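Local coordinates for GGDEF and EAL domain-containing protein (Vibrio cholerae O1 str. 2010EL-1786, PDB 6PWK), which binds the second messenger c-di-GMP as a receptor and probably controls large adhesins, and with them biofilm formation, at residues 330-338 with 349-360. Residues are numbered along the deposited sequence; the frame is centred on the assembly and turned at random.
With MG (magnesium ion), chain E; C2E (9,9'-[(2R,3R,3aS,5S,7aR,9R,10R,10aS,12S,14aR)-3,5,10,12-tetrahydroxy-5,12-dioxidooctahydro-2H,7H-difuro[3,2-d:3',2'-j][1,3,7,9,2,8]tetraoxadiphosphacyclododecine-2,9-diyl]bis(2-amino-1,9-dihydro-6H-purin-6-one)), chain C.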
loop_
_atom_site.group_PDB
_atom_site.type_symbol
_atom_site.label_atom_id
_atom_site.label_comp_id
_atom_site.label_asym_id
_atom_site.label_seq_id
_atom_site.Cartn_x
_atom_site.Cartn_y
_atom_site.Cartn_z
ATOM N N ASP A 330 10.270 22.661 -12.298
ATOM C CA ASP A 330 8.932 22.571 -12.864
ATOM C C ASP A 330 8.708 21.151 -13.372
ATOM O O ASP A 330 9.595 20.296 -13.294
ATOM C CB ASP A 330 8.734 23.609 -13.973
ATOM C CG ASP A 330 7.308 24.114 -14.047
ATOM O OD1 ASP A 330 6.400 23.396 -13.576
ATOM O OD2 ASP A 330 7.096 25.226 -14.574
ATOM N N PHE A 331 7.510 20.906 -13.901
ATOM C CA PHE A 331 7.117 19.560 -14.290
ATOM C C PHE A 331 6.184 19.615 -15.493
ATOM O O PHE A 331 5.584 20.649 -15.795
ATOM C CB PHE A 331 6.439 18.818 -13.130
ATOM C CG PHE A 331 5.155 19.454 -12.672
ATOM C CD1 PHE A 331 3.939 19.071 -13.217
ATOM C CD2 PHE A 331 5.166 20.438 -11.698
ATOM C CE1 PHE A 331 2.760 19.658 -12.799
ATOM C CE2 PHE A 331 3.991 21.027 -11.276
ATOM C CZ PHE A 331 2.786 20.637 -11.827
ATOM N N GLY A 332 6.063 18.470 -16.169
ATOM C CA GLY A 332 5.158 18.319 -17.290
ATOM C C GLY A 332 4.530 16.938 -17.295
ATOM O O GLY A 332 4.822 16.103 -16.438
ATOM N N VAL A 333 3.661 16.717 -18.281
ATOM C CA VAL A 333 2.925 15.465 -18.431
ATOM C C VAL A 333 3.488 14.711 -19.627
ATOM O O VAL A 333 3.800 15.312 -20.662
ATOM C CB VAL A 333 1.414 15.718 -18.593
ATOM C CG1 VAL A 333 0.648 14.400 -18.578
ATOM C CG2 VAL A 333 0.918 16.644 -17.494
ATOM N N ASP A 334 3.616 13.390 -19.489
ATOM C CA ASP A 334 4.323 12.580 -20.475
ATOM C C ASP A 334 3.391 11.855 -21.443
ATOM O O ASP A 334 3.587 11.930 -22.660
ATOM C CB ASP A 334 5.229 11.569 -19.759
ATOM C CG ASP A 334 6.396 11.118 -20.620
ATOM O OD1 ASP A 334 6.487 11.555 -21.787
ATOM O OD2 ASP A 334 7.228 10.327 -20.126
ATOM N N ASN A 335 2.393 11.134 -20.935
ATOM C CA ASN A 335 1.439 10.414 -21.776
ATOM C C ASN A 335 0.157 11.208 -21.981
ATOM O O ASN A 335 -0.946 10.657 -21.899
ATOM C CB ASN A 335 1.129 9.044 -21.183
ATOM C CG ASN A 335 2.265 8.061 -21.361
ATOM O OD1 ASN A 335 3.044 8.163 -22.307
ATOM N ND2 ASN A 335 2.365 7.097 -20.451
ATOM N N TYR A 336 0.283 12.503 -22.262
ATOM C CA TYR A 336 -0.877 13.382 -22.320
ATOM C C TYR A 336 -1.854 12.942 -23.401
ATOM O O TYR A 336 -1.476 12.745 -24.559
ATOM C CB TYR A 336 -0.430 14.820 -22.573
ATOM C CG TYR A 336 -1.581 15.780 -22.710
ATOM C CD1 TYR A 336 -2.492 15.936 -21.680
ATOM C CD2 TYR A 336 -1.759 16.529 -23.864
ATOM C CE1 TYR A 336 -3.548 16.804 -21.795
ATOM C CE2 TYR A 336 -2.819 17.409 -23.987
ATOM C CZ TYR A 336 -3.709 17.542 -22.944
ATOM O OH TYR A 336 -4.771 18.413 -23.042
ATOM N N GLY A 337 -3.119 12.790 -23.013
ATOM C CA GLY A 337 -4.175 12.427 -23.929
ATOM C C GLY A 337 -4.529 10.956 -23.953
ATOM O O GLY A 337 -5.522 10.590 -24.591
ATOM N N ARG A 338 -3.752 10.102 -23.282
ATOM C CA ARG A 338 -4.054 8.675 -23.306
ATOM C C ARG A 338 -5.303 8.365 -22.491
ATOM O O ARG A 338 -6.081 7.474 -22.850
ATOM C CB ARG A 338 -2.859 7.874 -22.792
ATOM C CG ARG A 338 -3.005 6.372 -22.977
ATOM C CD ARG A 338 -1.758 5.629 -22.532
ATOM N NE ARG A 338 -0.634 5.831 -23.440
ATOM C CZ ARG A 338 0.571 5.298 -23.261
ATOM N NH1 ARG A 338 0.808 4.531 -22.206
ATOM N NH2 ARG A 338 1.540 5.533 -24.136
ATOM N N PHE A 349 -3.582 21.117 -11.635
ATOM C CA PHE A 349 -2.133 21.034 -11.507
ATOM C C PHE A 349 -1.391 22.118 -12.282
ATOM O O PHE A 349 -0.318 22.548 -11.843
ATOM C CB PHE A 349 -1.642 19.657 -11.962
ATOM C CG PHE A 349 -1.907 18.561 -10.968
ATOM C CD1 PHE A 349 -3.136 17.922 -10.928
ATOM C CD2 PHE A 349 -0.924 18.167 -10.075
ATOM C CE1 PHE A 349 -3.380 16.913 -10.014
ATOM C CE2 PHE A 349 -1.161 17.157 -9.160
ATOM C CZ PHE A 349 -2.391 16.530 -9.129
ATOM N N ARG A 350 -1.930 22.566 -13.416
ATOM C CA ARG A 350 -1.293 23.575 -14.257
ATOM C C ARG A 350 0.145 23.193 -14.604
ATOM O O ARG A 350 1.086 23.858 -14.172
ATOM C CB ARG A 350 -1.305 24.943 -13.573
ATOM C CG ARG A 350 -2.681 25.549 -13.350
ATOM C CD ARG A 350 -3.200 26.219 -14.604
ATOM N NE ARG A 350 -4.158 27.274 -14.288
ATOM C CZ ARG A 350 -5.447 27.063 -14.048
ATOM N NH1 ARG A 350 -5.939 25.832 -14.085
ATOM N NH2 ARG A 350 -6.248 28.083 -13.771
ATOM N N PRO A 351 0.358 22.137 -15.388
ATOM C CA PRO A 351 1.728 21.757 -15.751
ATOM C C PRO A 351 2.357 22.792 -16.667
ATOM O O PRO A 351 1.677 23.546 -17.367
ATOM C CB PRO A 351 1.551 20.414 -16.460
ATOM C CG PRO A 351 0.170 20.463 -17.011
ATOM C CD PRO A 351 -0.643 21.249 -16.018
ATOM N N LYS A 352 3.692 22.820 -16.652
ATOM C CA LYS A 352 4.415 23.736 -17.528
ATOM C C LYS A 352 4.222 23.362 -18.992
ATOM O O LYS A 352 4.134 24.241 -19.857
ATOM C CB LYS A 352 5.903 23.746 -17.170
ATOM C CG LYS A 352 6.729 24.749 -17.962
ATOM C CD LYS A 352 8.186 24.732 -17.524
ATOM C CE LYS A 352 8.958 25.893 -18.129
ATOM N NZ LYS A 352 10.351 25.967 -17.609
ATOM N N TYR A 353 4.148 22.067 -19.285
ATOM C CA TYR A 353 3.955 21.600 -20.648
ATOM C C TYR A 353 3.158 20.305 -20.624
ATOM O O TYR A 353 2.957 19.690 -19.574
ATOM C CB TYR A 353 5.291 21.391 -21.367
ATOM C CG TYR A 353 6.154 20.308 -20.759
ATOM C CD1 TYR A 353 6.056 18.991 -21.189
ATOM C CD2 TYR A 353 7.072 20.605 -19.761
ATOM C CE1 TYR A 353 6.843 17.997 -20.637
ATOM C CE2 TYR A 353 7.865 19.618 -19.204
ATOM C CZ TYR A 353 7.747 18.317 -19.646
ATOM O OH TYR A 353 8.534 17.333 -19.095
ATOM N N VAL A 354 2.708 19.896 -21.805
ATOM C CA VAL A 354 2.083 18.596 -22.008
ATOM C C VAL A 354 2.721 17.962 -23.235
ATOM O O VAL A 354 2.703 18.548 -24.324
ATOM C CB VAL A 354 0.554 18.697 -22.166
ATOM C CG1 VAL A 354 -0.097 18.989 -20.824
ATOM C CG2 VAL A 354 0.177 19.776 -23.174
ATOM N N LYS A 355 3.314 16.787 -23.055
ATOM C CA LYS A 355 3.890 16.024 -24.154
ATOM C C LYS A 355 2.859 14.994 -24.600
ATOM O O LYS A 355 2.475 14.120 -23.816
ATOM C CB LYS A 355 5.197 15.354 -23.733
ATOM C CG LYS A 355 6.058 14.889 -24.897
ATOM C CD LYS A 355 7.483 14.598 -24.448
ATOM C CE LYS A 355 8.145 15.840 -23.871
ATOM N NZ LYS A 355 9.573 15.603 -23.517
ATOM N N LEU A 356 2.406 15.111 -25.846
ATOM C CA LEU A 356 1.307 14.288 -26.330
ATOM C C LEU A 356 1.654 12.806 -26.272
ATOM O O LEU A 356 2.819 12.411 -26.363
ATOM C CB LEU A 356 0.947 14.674 -27.765
ATOM C CG LEU A 356 0.228 16.007 -27.967
ATOM C CD1 LEU A 356 0.158 16.351 -29.446
ATOM C CD2 LEU A 356 -1.164 15.946 -27.365
ATOM N N ASP A 357 0.620 11.986 -26.103
ATOM C CA ASP A 357 0.774 10.545 -26.240
ATOM C C ASP A 357 1.282 10.222 -27.638
ATOM O O ASP A 357 0.753 10.724 -28.635
ATOM C CB ASP A 357 -0.565 9.851 -25.974
ATOM C CG ASP A 357 -0.450 8.336 -25.924
ATOM O OD1 ASP A 357 0.656 7.801 -26.152
ATOM O OD2 ASP A 357 -1.475 7.676 -25.650
ATOM N N TYR A 358 2.320 9.387 -27.711
ATOM C CA TYR A 358 2.921 9.070 -29.001
ATOM C C TYR A 358 1.989 8.279 -29.907
ATOM O O TYR A 358 2.285 8.142 -31.098
ATOM C CB TYR A 358 4.233 8.307 -28.803
ATOM C CG TYR A 358 4.090 6.839 -28.456
ATOM C CD1 TYR A 358 3.948 6.425 -27.137
ATOM C CD2 TYR A 358 4.128 5.865 -29.447
ATOM C CE1 TYR A 358 3.830 5.084 -26.817
ATOM C CE2 TYR A 358 4.010 4.525 -29.139
ATOM C CZ TYR A 358 3.861 4.140 -27.823
ATOM O OH TYR A 358 3.746 2.806 -27.514
ATOM N N LEU A 359 0.879 7.761 -29.380
ATOM C CA LEU A 359 -0.116 7.109 -30.219
ATOM C C LEU A 359 -0.856 8.087 -31.120
ATOM O O LEU A 359 -1.585 7.646 -32.015
ATOM C CB LEU A 359 -1.115 6.342 -29.351
ATOM C CG LEU A 359 -0.554 5.125 -28.614
ATOM C CD1 LEU A 359 -1.633 4.456 -27.782
ATOM C CD2 LEU A 359 0.046 4.143 -29.604
ATOM N N PHE A 360 -0.693 9.396 -30.907
ATOM C CA PHE A 360 -1.328 10.374 -31.783
ATOM C C PHE A 360 -0.601 10.502 -33.115
ATOM O O PHE A 360 -1.222 10.861 -34.122
ATOM C CB PHE A 360 -1.408 11.735 -31.089
ATOM C CG PHE A 360 -2.455 11.804 -30.014
ATOM C CD1 PHE A 360 -3.800 11.722 -30.335
ATOM C CD2 PHE A 360 -2.098 11.958 -28.685
ATOM C CE1 PHE A 360 -4.768 11.786 -29.351
ATOM C CE2 PHE A 360 -3.062 12.024 -27.695
ATOM C CZ PHE A 360 -4.399 11.937 -28.030
HETATM MG MG MG E . 8.851 11.071 -21.530
HETATM P P1 C2E C . 9.185 7.972 -23.307
HETATM O O2P C2E C . 8.906 9.079 -22.326
HETATM O O1P C2E C . 8.016 7.986 -24.250
HETATM O "O5'" C2E C . 10.483 8.307 -24.247
HETATM C "C5'" C2E C . 10.327 8.238 -25.626
HETATM C "C4'" C2E C . 10.828 6.833 -26.061
HETATM O "O4'" C2E C . 10.616 6.648 -27.330
HETATM C "C3'" C2E C . 12.358 6.729 -25.928
HETATM O "O3'" C2E C . 12.667 5.423 -26.017
HETATM C "C2'" C2E C . 12.802 7.416 -27.228
HETATM O "O2'" C2E C . 14.220 7.072 -27.532
HETATM C "C1'" C2E C . 12.043 6.776 -28.072
HETATM N N9 C2E C . 11.722 7.338 -29.359
HETATM C C8 C2E C . 12.107 8.620 -29.141
HETATM N N7 C2E C . 11.852 9.303 -30.286
HETATM C C5 C2E C . 11.320 8.470 -31.172
HETATM C C6 C2E C . 10.814 8.619 -32.618
HETATM O O6 C2E C . 10.861 9.655 -33.191
HETATM N N1 C2E C . 10.278 7.484 -33.304
HETATM C C2 C2E C . 10.192 6.193 -32.670
HETATM N N2 C2E C . 9.653 5.003 -33.321
HETATM N N3 C2E C . 10.674 6.088 -31.303
HETATM C C4 C2E C . 11.236 7.259 -30.583
HETATM P P11 C2E C . 13.637 4.905 -24.775
HETATM O O21 C2E C . 15.045 5.435 -24.711
HETATM O O11 C2E C . 13.780 3.415 -24.949
HETATM O O5A C2E C . 12.677 5.200 -23.464
HETATM C C5A C2E C . 11.616 4.291 -23.365
HETATM C C4A C2E C . 10.861 4.535 -22.121
HETATM O O4A C2E C . 11.602 4.221 -21.092
HETATM C C3A C2E C . 10.478 6.168 -21.973
HETATM O O3A C2E C . 9.162 6.455 -22.642
HETATM C C2A C2E C . 10.398 6.384 -20.771
HETATM O O2A C2E C . 8.992 6.134 -20.289
HETATM C C1A C2E C . 11.441 5.340 -20.089
HETATM N N91 C2E C . 12.586 5.932 -19.837
HETATM C C81 C2E C . 13.612 6.198 -20.661
HETATM N N71 C2E C . 14.545 6.816 -19.913
HETATM C C51 C2E C . 14.092 6.921 -18.667
HETATM C C61 C2E C . 14.698 7.520 -17.403
HETATM O O61 C2E C . 15.773 8.000 -17.467
HETATM N N11 C2E C . 13.981 7.502 -16.165
HETATM C C21 C2E C . 12.673 6.914 -16.102
HETATM N N21 C2E C . 11.948 6.897 -14.840
HETATM N N31 C2E C . 12.099 6.345 -17.322
HETATM C C41 C2E C . 12.855 6.367 -18.610
#
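The ring of Tyr353 lies flat over Gly332, whose CA sits 3.6 Å from the ring centroid in a CH-pi contact. The ring reaches this place because its CG stands between the backbone N and the carbonyl carbon (chi1 64°). With no side chain, Gly332 lets the ring come this close. On the other face of the sheet, Val354 CB lies over one face of the Tyr336 ring, 3.6 Å from Tyr336 CD2. Leu356 CD2 meets the same ring obliquely, and Tyr336 OH is hydrogen-bonded to Ile376 O. Backbone hydrogen bonds join the parallel strands, among them Lys355 N to Val333 O (2.9 Å). Beyond a beta bulge between Val333 and Tyr336, Arg338 makes a side-on salt bridge to Asp357, with NE 3.0 Å from Asp357 OD2 and NH2 3.2 Å from Asp357 OD1. Both oxygens are met from above the carboxylate plane, which is turned 52° from the guanidinium. Asp334, at the bulge, binds magnesium through both carboxylate oxygens, with Glu218, Asn272, Glu304 and a c-di-GMP phosphate oxygen. Lys355 makes salt bridges to Glu218 and Glu304, probably helping to position them. This beta-alpha-beta unit's first strand brings Asp334 to the metal and c-di-GMP site of the EAL-domain barrel; its second brings Lys355 beside the metal ligands.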